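Local coordinates for protein serine acetyltransferase (Neisseria gonorrhoeae, PDB 6WYE) that probably catalyses the transfer of an acetyl group from acetyl-CoA to L-serine, the first step from serine to cysteine, at residues E40-A45 with Q58-H63; R140-L145 with Y155-R160. All coordinates share one frame; numbering follows the deposited sequence.

Overall arrangement
Both contacts join consecutive helices of the all-helical part of the chain that precedes the strands of the hexapeptide-repeat region, which in this family form a left-handed parallel beta-helix. Contact 1 comes first, between helices 34-48 and 53-61 of the N-terminal helical domain; contact 2 joins helices 131-147 and 151-165, the last pair before the first strand at 168-169, and the side chain of its Gln158 is about 8 Å from a bound malate. They share no helix and do not touch: their centres lie 27 Å apart, their nearest atoms about 13 Å. Contact 1 is the more peripheral. In the six-chain assembly, residues of both segment pairs also pack on other subunits.

Contact 1. Residues E40-A45 with Q58-H63; sequences EETAAA and QTVLRH
Val60, which meets Thr42 across the contact, has its own carbonyl carbon at the edge and in the plane of the His63 imidazole. His63 NE2 donates to Gln58 O at 2.7 Å, a short but bent bond (135° at the hydrogen), with the donor tilted 21° from the carbonyl plane of Gln58. On its other nitrogen, ND1, the ring is hydrogen-bonded to Ser68 OG, and it also meets Tyr72 edge to face. Histidine suits this spot because its two ring nitrogens can each take a partner, here a backbone carbonyl and a hydroxyl. Across the contact, Thr42 and Val60 reach toward each other tip to tip, Thr42 OG1 lying 3.6 Å from Val60 CG1. With chi1 at -62°, Thr42 keeps its hydroxyl beside its own backbone nitrogen, where OG1 bonds to Ile38 O one turn back, and swings CG2 anti to that nitrogen, toward the neighbouring helix. A threonine can thus be buried here: the polar branch is satisfied within helix 34-48 even as it lies against Val60, and the methyl is the atom nearest Leu61. The two segments belong to successive helices in the N-terminal helical domain of serine acetyltransferases, joined by a short connection. Leu61 slides past Thr42 in the opposite direction, and its CD2 comes 3.7 Å from Thr42 CG2. The same methyl, CD2, lies 4.1 Å from Ala43 N, an approach to the backbone that the short side chain of alanine does not obstruct. Val60 also packs on Val69 of helix 66-78 and Leu128 of helix 124-129, while Leu61 O accepts a hydrogen bond from Arg39 NH1.

Contact 2. Residues R140-L145 with Y155-R160; sequences RINHRL and YFLQNR
Asn142 ND2 reaches across to the backbone of helix 151-165, where it is hydrogen-bonded to Ala154 O. It also passes Gln158 N at 3.6 Å, a contact without a hydrogen bond. This is the meeting place of an antiparallel helical hairpin: the two segments run at 160° to one another, with their axes 10.1 Å apart at closest approach. Asparagine fits because its short amide can cross this gap and tie one helix to the carbonyl of the other. Its chi1 of -137° is away from the staggered positions, in the setting from which the amide meets helix 151-165. The other end of the amide turns to Leu157, whose side chain it crosses at a slant: Asn142 OD1 lies 3.2 Å from Leu157 CB and 3.5 Å from Leu157 CD1. The oxygen of this buried residue thus sits close against aliphatic carbons. One turn further along helix 131-147, Leu145 continues the apolar part of the seam, its CD1 resting 3.9 Å from Leu157 CD1. Leucine suits both places, since a branched apolar end can meet its counterpart across the space between the helices and still touch a third helix; Leu145 packs on Ile91 and Leu157 on Tyr92, both of helix 85-98. On the second helix, Asn159 OD1 is hydrogen-bonded to Lys77 NZ of a neighbouring subunit, linking the hairpin to the assembly. The extended outer part of the Gln158 side chain leads away, and NE2 bonds to Asp168 OD1, whereas Gln158 CB stays 4.1 Å from Asn142 ND2.

Contact 1. Residues E40-A45 with Q58-H63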
loop_
_atom_site.group_PDB
_atom_site.type_symbol
_atom_site.label_atom_id
_atom_site.label_comp_id
_atom_site.label_asym_id
_atom_site.label_seq_id
_atom_site.Cartn_x
_atom_site.Cartn_y
_atom_site.Cartn_z
ATOM N N GLU A 40 11.892 -19.114 21.801
ATOM C CA GLU A 40 11.890 -20.539 21.470
ATOM C C GLU A 40 10.573 -20.955 20.822
ATOM O O GLU A 40 10.572 -21.738 19.863
ATOM C CB GLU A 40 12.173 -21.393 22.722
ATOM N N GLU A 41 9.440 -20.493 21.365
ATOM C CA GLU A 41 8.157 -20.730 20.706
ATOM C C GLU A 41 8.167 -20.171 19.288
ATOM O O GLU A 41 7.635 -20.787 18.356
ATOM C CB GLU A 41 7.016 -20.072 21.487
ATOM C CG GLU A 41 6.815 -20.538 22.906
ATOM C CD GLU A 41 5.778 -19.694 23.643
ATOM O OE1 GLU A 41 5.383 -18.624 23.126
ATOM O OE2 GLU A 41 5.356 -20.102 24.746
ATOM N N THR A 42 8.742 -18.983 19.116
ATOM C CA THR A 42 8.691 -18.331 17.813
ATOM C C THR A 42 9.585 -19.053 16.813
ATOM O O THR A 42 9.187 -19.266 15.660
ATOM C CB THR A 42 9.091 -16.866 17.957
ATOM O OG1 THR A 42 8.144 -16.202 18.812
ATOM C CG2 THR A 42 9.117 -16.171 16.590
ATOM N N ALA A 43 10.781 -19.474 17.246
ATOM C CA ALA A 43 11.638 -20.232 16.339
ATOM C C ALA A 43 10.945 -21.511 15.892
ATOM O O ALA A 43 11.044 -21.902 14.726
ATOM C CB ALA A 43 12.980 -20.546 17.005
ATOM N N ALA A 44 10.208 -22.154 16.799
ATOM C CA ALA A 44 9.450 -23.350 16.442
ATOM C C ALA A 44 8.360 -23.043 15.422
ATOM O O ALA A 44 8.169 -23.796 14.459
ATOM C CB ALA A 44 8.839 -23.975 17.694
ATOM N N ALA A 45 7.585 -21.976 15.654
ATOM C CA ALA A 45 6.540 -21.617 14.700
ATOM C C ALA A 45 7.134 -21.271 13.341
ATOM O O ALA A 45 6.596 -21.660 12.296
ATOM C CB ALA A 45 5.715 -20.438 15.229
ATOM N N GLN A 58 11.325 -10.828 11.535
ATOM C CA GLN A 58 11.372 -9.368 11.588
ATOM C C GLN A 58 10.663 -8.815 12.816
ATOM O O GLN A 58 11.105 -7.807 13.384
ATOM C CB GLN A 58 10.745 -8.768 10.321
ATOM C CG GLN A 58 11.600 -8.935 9.068
ATOM C CD GLN A 58 10.786 -8.857 7.785
ATOM O OE1 GLN A 58 9.604 -8.500 7.801
ATOM N NE2 GLN A 58 11.408 -9.230 6.667
ATOM N N THR A 59 9.592 -9.465 13.257
ATOM C CA THR A 59 8.839 -8.984 14.407
ATOM C C THR A 59 9.411 -9.461 15.742
ATOM O O THR A 59 9.347 -8.720 16.727
ATOM C CB THR A 59 7.374 -9.415 14.288
ATOM O OG1 THR A 59 6.816 -8.862 13.093
ATOM C CG2 THR A 59 6.551 -8.947 15.501
ATOM N N VAL A 60 9.958 -10.678 15.807
ATOM C CA VAL A 60 10.398 -11.235 17.085
ATOM C C VAL A 60 11.898 -11.533 17.117
ATOM O O VAL A 60 12.632 -10.956 17.927
ATOM C CB VAL A 60 9.592 -12.497 17.422
ATOM C CG1 VAL A 60 10.120 -13.142 18.708
ATOM C CG2 VAL A 60 8.071 -12.141 17.544
ATOM N N LEU A 61 12.361 -12.444 16.254
ATOM C CA LEU A 61 13.673 -13.062 16.479
ATOM C C LEU A 61 14.833 -12.094 16.250
ATOM O O LEU A 61 15.868 -12.215 16.914
ATOM C CB LEU A 61 13.830 -14.310 15.607
ATOM C CG LEU A 61 12.777 -15.402 15.811
ATOM C CD1 LEU A 61 13.062 -16.562 14.883
ATOM C CD2 LEU A 61 12.736 -15.895 17.265
ATOM N N ARG A 62 14.700 -11.131 15.332
ATOM C CA ARG A 62 15.782 -10.172 15.132
ATOM C C ARG A 62 15.866 -9.126 16.242
ATOM O O ARG A 62 16.801 -8.319 16.239
ATOM C CB ARG A 62 15.647 -9.470 13.771
ATOM N N HIS A 63 14.929 -9.110 17.184
ATOM C CA HIS A 63 14.954 -8.120 18.250
ATOM C C HIS A 63 15.676 -8.661 19.481
ATOM O O HIS A 63 15.815 -9.869 19.671
ATOM C CB HIS A 63 13.534 -7.699 18.635
ATOM C CG HIS A 63 12.785 -7.060 17.515
ATOM N ND1 HIS A 63 12.686 -5.695 17.372
ATOM C CD2 HIS A 63 12.132 -7.599 16.462
ATOM C CE1 HIS A 63 11.997 -5.418 16.281
ATOM N NE2 HIS A 63 11.640 -6.556 15.715
#

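Contact 2. Residues R140-L145 with Y155-R160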
loop_
_atom_site.group_PDB
_atom_site.type_symbol
_atom_site.label_atom_id
_atom_site.label_comp_id
_atom_site.label_asym_id
_atom_site.label_seq_id
_atom_site.Cartn_x
_atom_site.Cartn_y
_atom_site.Cartn_z
ATOM N N ARG A 140 -1.386 1.644 27.332
ATOM C CA ARG A 140 -0.331 1.993 28.285
ATOM C C ARG A 140 0.639 2.996 27.679
ATOM O O ARG A 140 0.950 4.028 28.287
ATOM C CB ARG A 140 0.419 0.733 28.727
ATOM C CG ARG A 140 -0.378 -0.245 29.528
ATOM C CD ARG A 140 0.541 -1.336 30.091
ATOM N NE ARG A 140 -0.215 -2.492 30.559
ATOM C CZ ARG A 140 -0.965 -2.495 31.660
ATOM N NH1 ARG A 140 -1.052 -1.404 32.416
ATOM N NH2 ARG A 140 -1.622 -3.589 32.012
ATOM N N ILE A 141 1.102 2.733 26.454
ATOM C CA ILE A 141 1.948 3.715 25.776
ATOM C C ILE A 141 1.164 4.994 25.504
ATOM O O ILE A 141 1.659 6.109 25.730
ATOM C CB ILE A 141 2.527 3.124 24.478
ATOM C CG1 ILE A 141 3.284 1.831 24.782
ATOM C CG2 ILE A 141 3.437 4.141 23.796
ATOM C CD1 ILE A 141 3.754 1.090 23.541
ATOM N N ASN A 142 -0.080 4.858 25.031
ATOM C CA ASN A 142 -0.902 6.038 24.769
ATOM C C ASN A 142 -1.040 6.900 26.013
ATOM O O ASN A 142 -0.963 8.136 25.934
ATOM C CB ASN A 142 -2.285 5.632 24.261
ATOM C CG ASN A 142 -2.739 6.501 23.117
ATOM O OD1 ASN A 142 -1.919 6.944 22.312
ATOM N ND2 ASN A 142 -4.042 6.768 23.039
ATOM N N HIS A 143 -1.229 6.264 27.169
ATOM C CA HIS A 143 -1.349 7.001 28.419
ATOM C C HIS A 143 -0.077 7.783 28.713
ATOM O O HIS A 143 -0.137 8.951 29.121
ATOM C CB HIS A 143 -1.674 6.030 29.557
ATOM C CG HIS A 143 -1.985 6.699 30.857
ATOM N ND1 HIS A 143 -2.972 7.654 30.988
ATOM C CD2 HIS A 143 -1.447 6.543 32.090
ATOM C CE1 HIS A 143 -3.027 8.056 32.245
ATOM N NE2 HIS A 143 -2.111 7.399 32.935
ATOM N N ARG A 144 1.085 7.163 28.481
ATOM C CA ARG A 144 2.363 7.850 28.669
ATOM C C ARG A 144 2.491 9.053 27.734
ATOM O O ARG A 144 2.938 10.127 28.153
ATOM C CB ARG A 144 3.512 6.851 28.469
ATOM C CG ARG A 144 4.938 7.420 28.318
ATOM C CD ARG A 144 5.312 8.468 29.371
ATOM N NE ARG A 144 5.208 7.954 30.730
ATOM C CZ ARG A 144 4.855 8.685 31.784
ATOM N NH1 ARG A 144 4.579 9.977 31.637
ATOM N NH2 ARG A 144 4.788 8.123 32.984
ATOM N N LEU A 145 2.126 8.886 26.460
ATOM C CA LEU A 145 2.172 9.999 25.513
ATOM C C LEU A 145 1.264 11.137 25.965
ATOM O O LEU A 145 1.590 12.319 25.790
ATOM C CB LEU A 145 1.776 9.506 24.119
ATOM C CG LEU A 145 2.777 8.552 23.474
ATOM C CD1 LEU A 145 2.296 8.076 22.113
ATOM C CD2 LEU A 145 4.141 9.252 23.359
ATOM N N TYR A 155 -4.843 11.343 21.026
ATOM C CA TYR A 155 -6.197 11.256 20.479
ATOM C C TYR A 155 -6.201 10.577 19.112
ATOM O O TYR A 155 -7.112 9.798 18.804
ATOM C CB TYR A 155 -6.821 12.648 20.374
ATOM C CG TYR A 155 -7.146 13.260 21.715
ATOM C CD1 TYR A 155 -7.629 12.481 22.760
ATOM C CD2 TYR A 155 -6.992 14.624 21.930
ATOM C CE1 TYR A 155 -7.936 13.040 23.991
ATOM C CE2 TYR A 155 -7.296 15.192 23.155
ATOM C CZ TYR A 155 -7.769 14.403 24.175
ATOM O OH TYR A 155 -8.066 14.982 25.386
ATOM N N PHE A 156 -5.209 10.886 18.269
ATOM C CA PHE A 156 -5.068 10.193 16.992
ATOM C C PHE A 156 -4.966 8.689 17.210
ATOM O O PHE A 156 -5.639 7.902 16.534
ATOM C CB PHE A 156 -3.843 10.723 16.246
ATOM C CG PHE A 156 -3.587 10.034 14.926
ATOM C CD1 PHE A 156 -2.891 8.827 14.871
ATOM C CD2 PHE A 156 -4.040 10.599 13.744
ATOM C CE1 PHE A 156 -2.666 8.195 13.664
ATOM C CE2 PHE A 156 -3.808 9.975 12.521
ATOM C CZ PHE A 156 -3.128 8.767 12.484
ATOM N N LEU A 157 -4.142 8.269 18.173
ATOM C CA LEU A 157 -3.974 6.841 18.407
ATOM C C LEU A 157 -5.181 6.224 19.103
ATOM O O LEU A 157 -5.478 5.053 18.867
ATOM C CB LEU A 157 -2.703 6.589 19.223
ATOM C CG LEU A 157 -1.423 6.939 18.445
ATOM C CD1 LEU A 157 -0.156 6.901 19.329
ATOM C CD2 LEU A 157 -1.274 6.036 17.217
ATOM N N GLN A 158 -5.881 6.974 19.965
ATOM C CA GLN A 158 -7.119 6.447 20.548
ATOM C C GLN A 158 -8.095 6.056 19.451
ATOM O O GLN A 158 -8.718 4.990 19.501
ATOM C CB GLN A 158 -7.774 7.478 21.471
ATOM C CG GLN A 158 -9.177 7.069 21.986
ATOM C CD GLN A 158 -9.918 8.213 22.668
ATOM O OE1 GLN A 158 -9.482 9.356 22.621
ATOM N NE2 GLN A 158 -11.049 7.904 23.295
ATOM N N ASN A 159 -8.204 6.930 18.445
ATOM C CA ASN A 159 -9.105 6.702 17.284
ATOM C C ASN A 159 -8.600 5.496 16.484
ATOM O O ASN A 159 -9.438 4.663 16.086
ATOM C CB ASN A 159 -9.228 7.949 16.404
ATOM C CG ASN A 159 -10.002 7.697 15.127
ATOM O OD1 ASN A 159 -9.450 7.793 14.033
ATOM N ND2 ASN A 159 -11.278 7.374 15.257
ATOM N N ARG A 160 -7.283 5.412 16.260
ATOM C CA ARG A 160 -6.723 4.292 15.507
ATOM C C ARG A 160 -6.965 2.975 16.230
ATOM O O ARG A 160 -7.322 1.968 15.604
ATOM C CB ARG A 160 -5.212 4.473 15.295
ATOM C CG ARG A 160 -4.802 5.282 14.090
ATOM C CD ARG A 160 -5.404 4.713 12.824
ATOM N NE ARG A 160 -4.590 3.656 12.245
ATOM C CZ ARG A 160 -5.089 2.676 11.504
ATOM N NH1 ARG A 160 -6.397 2.633 11.271
ATOM N NH2 ARG A 160 -4.289 1.746 11.006
#